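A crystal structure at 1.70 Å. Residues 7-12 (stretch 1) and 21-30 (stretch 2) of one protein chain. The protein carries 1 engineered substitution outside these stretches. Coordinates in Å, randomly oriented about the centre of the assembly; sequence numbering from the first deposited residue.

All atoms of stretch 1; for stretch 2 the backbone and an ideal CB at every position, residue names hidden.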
ATOM      1  N   VAL B   7      -1.372 -16.424  11.194  1.00  7.76           N
ATOM      2  CA  VAL B   7      -1.358 -15.029  11.683  1.00  6.95           C
ATOM      3  C   VAL B   7      -2.739 -14.437  11.448  1.00  6.40           C
ATOM      4  O   VAL B   7      -3.330 -14.673  10.404  1.00  6.42           O
ATOM      5  CB  VAL B   7      -0.264 -14.199  10.959  1.00  7.66           C
ATOM      6  CG1 VAL B   7      -0.317 -12.733  11.388  1.00  6.79           C
ATOM      7  CG2 VAL B   7       1.136 -14.785  11.285  1.00  7.99           C
ATOM      8  N   LEU B   8      -3.210 -13.664  12.428  1.00  6.05           N
ATOM      9  CA  LEU B   8      -4.514 -13.004  12.367  1.00  6.75           C
ATOM     10  C   LEU B   8      -4.273 -11.512  12.455  1.00  6.80           C
ATOM     11  O   LEU B   8      -3.733 -11.016  13.453  1.00  7.09           O
ATOM     12  CB  LEU B   8      -5.392 -13.485  13.527  1.00  6.55           C
ATOM     13  CG  LEU B   8      -6.692 -12.703  13.815  1.00  6.91           C
ATOM     14  CD1 LEU B   8      -7.585 -12.660  12.586  1.00  8.66           C
ATOM     15  CD2 LEU B   8      -7.428 -13.217  15.057  1.00  9.39           C
ATOM     16  N   LEU B   9      -4.644 -10.792  11.399  1.00  6.11           N
ATOM     17  CA  LEU B   9      -4.478  -9.314  11.384  1.00  6.64           C
ATOM     18  C   LEU B   9      -5.844  -8.735  11.644  1.00  6.99           C
ATOM     19  O   LEU B   9      -6.773  -8.977  10.878  1.00  7.30           O
ATOM     20  CB  LEU B   9      -3.935  -8.818  10.043  1.00  5.08           C
ATOM     21  CG  LEU B   9      -3.917  -7.275   9.886  1.00  6.48           C
ATOM     22  CD1 LEU B   9      -2.941  -6.608  10.898  1.00  8.83           C
ATOM     23  CD2 LEU B   9      -3.593  -6.825   8.486  1.00  7.34           C
ATOM     24  N   CYS B  10      -5.972  -7.993  12.746  1.00  6.99           N
ATOM     25  CA  CYS B  10      -7.266  -7.395  13.097  1.00  8.01           C
ATOM     26  C   CYS B  10      -7.202  -5.928  12.741  1.00  8.13           C
ATOM     27  O   CYS B  10      -6.372  -5.221  13.308  1.00  8.90           O
ATOM     28  CB  CYS B  10      -7.546  -7.474  14.590  1.00  7.42           C
ATOM     29  SG  CYS B  10      -7.877  -9.176  15.157  1.00 11.70           S
ATOM     30  N   VAL B  11      -8.110  -5.467  11.882  1.00  8.35           N
ATOM     31  CA  VAL B  11      -8.127  -4.087  11.410  1.00  8.41           C
ATOM     32  C   VAL B  11      -9.335  -3.327  11.967  1.00  8.22           C
ATOM     33  O   VAL B  11     -10.425  -3.880  12.011  1.00  8.08           O
ATOM     34  CB  VAL B  11      -8.155  -4.025   9.816  1.00  9.62           C
ATOM     35  CG1 VAL B  11      -8.262  -2.588   9.294  1.00 10.28           C
ATOM     36  CG2 VAL B  11      -6.922  -4.753   9.209  1.00 10.42           C
ATOM     37  N   GLY B  12      -9.137  -2.074  12.377  1.00  6.63           N
ATOM     38  CA  GLY B  12     -10.244  -1.258  12.828  1.00  8.81           C
ATOM     39  C   GLY B  12      -9.857  -0.197  13.826  1.00 10.49           C
ATOM     40  O   GLY B  12      -8.690  -0.030  14.171  1.00 10.54           O
ATOM     41  N   UNK B  21     -14.722  -3.626  15.468  1.00  8.56           N
ATOM     42  CA  UNK B  21     -14.896  -5.079  15.485  1.00  9.28           C
ATOM     43  C   UNK B  21     -13.529  -5.772  15.532  1.00  9.92           C
ATOM     44  O   UNK B  21     -13.321  -6.726  16.304  1.00 10.29           O
ATOM     45  CB  UNK B  21     -15.689  -5.541  14.261  1.00  9.28           C
ATOM     46  N   UNK B  22     -12.599  -5.279  14.727  1.00  9.53           N
ATOM     47  CA  UNK B  22     -11.257  -5.892  14.662  1.00 10.06           C
ATOM     48  C   UNK B  22     -10.520  -5.789  16.000  1.00  9.18           C
ATOM     49  O   UNK B  22     -10.086  -6.783  16.542  1.00  9.32           O
ATOM     50  CB  UNK B  22     -10.424  -5.226  13.565  1.00 10.06           C
ATOM     51  N   UNK B  23     -10.337  -4.564  16.540  1.00  9.03           N
ATOM     52  CA  UNK B  23      -9.776  -4.419  17.894  1.00  9.01           C
ATOM     53  C   UNK B  23     -10.480  -5.246  18.966  1.00  7.58           C
ATOM     54  O   UNK B  23      -9.812  -5.818  19.824  1.00  7.03           O
ATOM     55  CB  UNK B  23      -9.821  -2.946  18.305  1.00  9.01           C
ATOM     56  N   UNK B  24     -11.799  -5.395  18.870  1.00  7.30           N
ATOM     57  CA  UNK B  24     -12.513  -6.243  19.839  1.00  7.86           C
ATOM     58  C   UNK B  24     -12.060  -7.708  19.739  1.00  6.62           C
ATOM     59  O   UNK B  24     -11.807  -8.366  20.760  1.00  7.89           O
ATOM     60  CB  UNK B  24     -14.023  -6.148  19.613  1.00  7.86           C
ATOM     61  N   UNK B  25     -11.959  -8.223  18.520  1.00  6.93           N
ATOM     62  CA  UNK B  25     -11.440  -9.569  18.329  1.00  6.60           C
ATOM     63  C   UNK B  25     -10.048  -9.751  18.937  1.00  6.99           C
ATOM     64  O   UNK B  25      -9.781 -10.784  19.594  1.00  7.53           O
ATOM     65  CB  UNK B  25     -11.400  -9.901  16.836  1.00  6.60           C
ATOM     66  N   UNK B  26      -9.173  -8.782  18.694  1.00  7.53           N
ATOM     67  CA  UNK B  26      -7.818  -8.795  19.250  1.00  9.25           C
ATOM     68  C   UNK B  26      -7.869  -8.812  20.785  1.00 10.08           C
ATOM     69  O   UNK B  26      -7.122  -9.540  21.417  1.00 10.46           O
ATOM     70  CB  UNK B  26      -7.026  -7.582  18.757  1.00  9.25           C
ATOM     71  N   UNK B  27      -8.775  -8.043  21.371  1.00 10.25           N
ATOM     72  CA  UNK B  27      -8.945  -8.049  22.829  1.00 12.00           C
ATOM     73  C   UNK B  27      -9.361  -9.423  23.375  1.00 11.16           C
ATOM     74  O   UNK B  27      -8.824  -9.889  24.405  1.00 11.90           O
ATOM     75  CB  UNK B  27      -9.988  -7.004  23.230  1.00 12.00           C
ATOM     76  N   UNK B  28     -10.317 -10.059  22.692  1.00 10.60           N
ATOM     77  CA  UNK B  28     -10.797 -11.380  23.087  1.00 10.23           C
ATOM     78  C   UNK B  28      -9.679 -12.406  23.028  1.00 10.46           C
ATOM     79  O   UNK B  28      -9.523 -13.203  23.938  1.00 10.87           O
ATOM     80  CB  UNK B  28     -11.959 -11.818  22.193  1.00 10.23           C
ATOM     81  N   UNK B  29      -8.908 -12.375  21.946  1.00  9.56           N
ATOM     82  CA  UNK B  29      -7.799 -13.305  21.779  1.00 10.12           C
ATOM     83  C   UNK B  29      -6.713 -13.099  22.826  1.00 11.09           C
ATOM     84  O   UNK B  29      -6.079 -14.061  23.249  1.00 12.11           O
ATOM     85  CB  UNK B  29      -7.201 -13.160  20.378  1.00 10.12           C
ATOM     86  N   UNK B  30      -6.484 -11.851  23.217  1.00 11.30           N
ATOM     87  CA  UNK B  30      -5.440 -11.551  24.207  1.00 12.86           C
ATOM     88  C   UNK B  30      -5.845 -12.125  25.565  1.00 13.37           C
ATOM     89  O   UNK B  30      -5.005 -12.655  26.310  1.00 14.37           O
ATOM     90  CB  UNK B  30      -5.202 -10.043  24.311  1.00 12.86           C
TER

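Stretch 2 is a helix running at 135° to the strand of stretch 1, the two axes approaching to 6.2 Å, so each position is judged by where its CB falls around the helix.

At position 21 the CB points sideways, with no atom of stretch 1 within 5.5 Å. Stretch 1 sets no demand here, and many residues would serve; the deposited one is Ala21.

Position 22 is the tightest. Its CA lies 4.5 Å from the CA of Cys10, and the ideal CB points straight at the strand, 2.1 Å from Val11 O, a clash. Phi and psi of -63/-57 are ordinary helix, so it is the neighbour, not the backbone, that excludes a side chain. Only glycine fits. Gly22 uses the freed space for a CA-H...O contact, its CA 3.4 Å from Val11 O, and its O packs 3.3 Å from Cys10 CB. A water joins the two backbones, donating to Val11 O at 2.4 Å and accepting from Gly22 N at 2.8 Å.

At position 23 the CB is sideways, 5.2 Å from Gly12 O, leaving room for a compact apolar group beside the glycine backbone. Early in a helix, with phi -52, proline is among the candidates. Pro23 is deposited, and its ring lies against the chain, CG 3.6 Å from Gly12 C and CD 3.9 Å from Val11 O.

Position 24 points away, so stretch 1 leaves the choice free; Leu24 does not touch it.

Position 25 points toward the strand, its ideal CB 4.0 Å from Cys10 SG and 5.5 Å from Leu8 CD2. Leucine, isoleucine or methionine could bridge these apolar groups. Leu25 does so: its CB sits 4.0 Å from Cys10 SG, while its CD2 reaches Leu8 CD2 at 3.9 Å.

At position 26 the CB is sideways but only 4.0 Å from Cys10 SG, which favours something small, such as alanine or serine. Ala26 packs its CB at 4.0 Å from that SG, and its N lies 3.8 Å from the same sulfur.

Positions 27, 28 and 30 are out of reach, so stretch 1 sets no demand and polar or small residues serve; Glu27, Lys28 and Ala30 are found.

Position 29 turns toward the strand again, one turn beyond 25, its ideal CB 5.3 Å from Leu8 CD2. A modest apolar side chain suits that gap: valine, alanine or cysteine. Cys29, in the m rotamer, puts its SG 4.1 Å from Leu8 CD2.

Stretch 2 21-30: AGPLLAEKCA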
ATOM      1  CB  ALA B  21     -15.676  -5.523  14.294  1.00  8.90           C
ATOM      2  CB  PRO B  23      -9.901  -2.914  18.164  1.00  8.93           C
ATOM      3  CG  PRO B  23      -9.851  -2.302  16.773  1.00  9.00           C
ATOM      4  CD  PRO B  23     -10.472  -3.267  15.839  1.00 10.61           C
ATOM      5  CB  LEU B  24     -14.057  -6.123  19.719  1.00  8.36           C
ATOM      6  CG  LEU B  24     -14.796  -6.995  20.734  1.00  9.31           C
ATOM      7  CD1 LEU B  24     -14.512  -6.553  22.193  1.00 10.06           C
ATOM      8  CD2 LEU B  24     -16.304  -7.022  20.457  1.00  9.21           C
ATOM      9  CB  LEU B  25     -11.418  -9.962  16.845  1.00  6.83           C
ATOM     10  CG  LEU B  25     -11.039 -11.424  16.574  1.00  7.97           C
ATOM     11  CD1 LEU B  25     -11.965 -12.357  17.395  1.00  7.84           C
ATOM     12  CD2 LEU B  25     -11.098 -11.767  15.105  1.00  7.69           C
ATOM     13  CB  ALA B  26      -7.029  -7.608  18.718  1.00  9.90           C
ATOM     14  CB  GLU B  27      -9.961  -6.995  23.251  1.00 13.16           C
ATOM     15  CG  GLU B  27     -10.123  -6.985  24.761  1.00 18.44           C
ATOM     16  CD  GLU B  27     -10.689  -5.704  25.311  1.00 25.03           C
ATOM     17  OE1 GLU B  27     -11.062  -5.708  26.512  1.00 30.33           O
ATOM     18  OE2 GLU B  27     -10.772  -4.709  24.562  1.00 25.66           O
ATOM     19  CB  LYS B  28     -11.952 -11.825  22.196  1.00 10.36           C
ATOM     20  CG  LYS B  28     -13.235 -11.051  22.433  1.00 12.69           C
ATOM     21  CD  LYS B  28     -14.312 -11.606  21.499  1.00 14.87           C
ATOM     22  CE  LYS B  28     -15.651 -10.966  21.722  1.00 22.44           C
ATOM     23  NZ  LYS B  28     -16.330 -11.456  22.929  1.00 22.72           N
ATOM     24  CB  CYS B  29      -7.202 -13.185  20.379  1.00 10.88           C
ATOM     25  SG  CYS B  29      -8.324 -13.708  19.066  1.00  9.92           S
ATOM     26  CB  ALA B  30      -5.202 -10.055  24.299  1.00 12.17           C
TER
HETATM   27  O   HOH W   1     -12.791  -3.621  12.454  1.00 16.82           O
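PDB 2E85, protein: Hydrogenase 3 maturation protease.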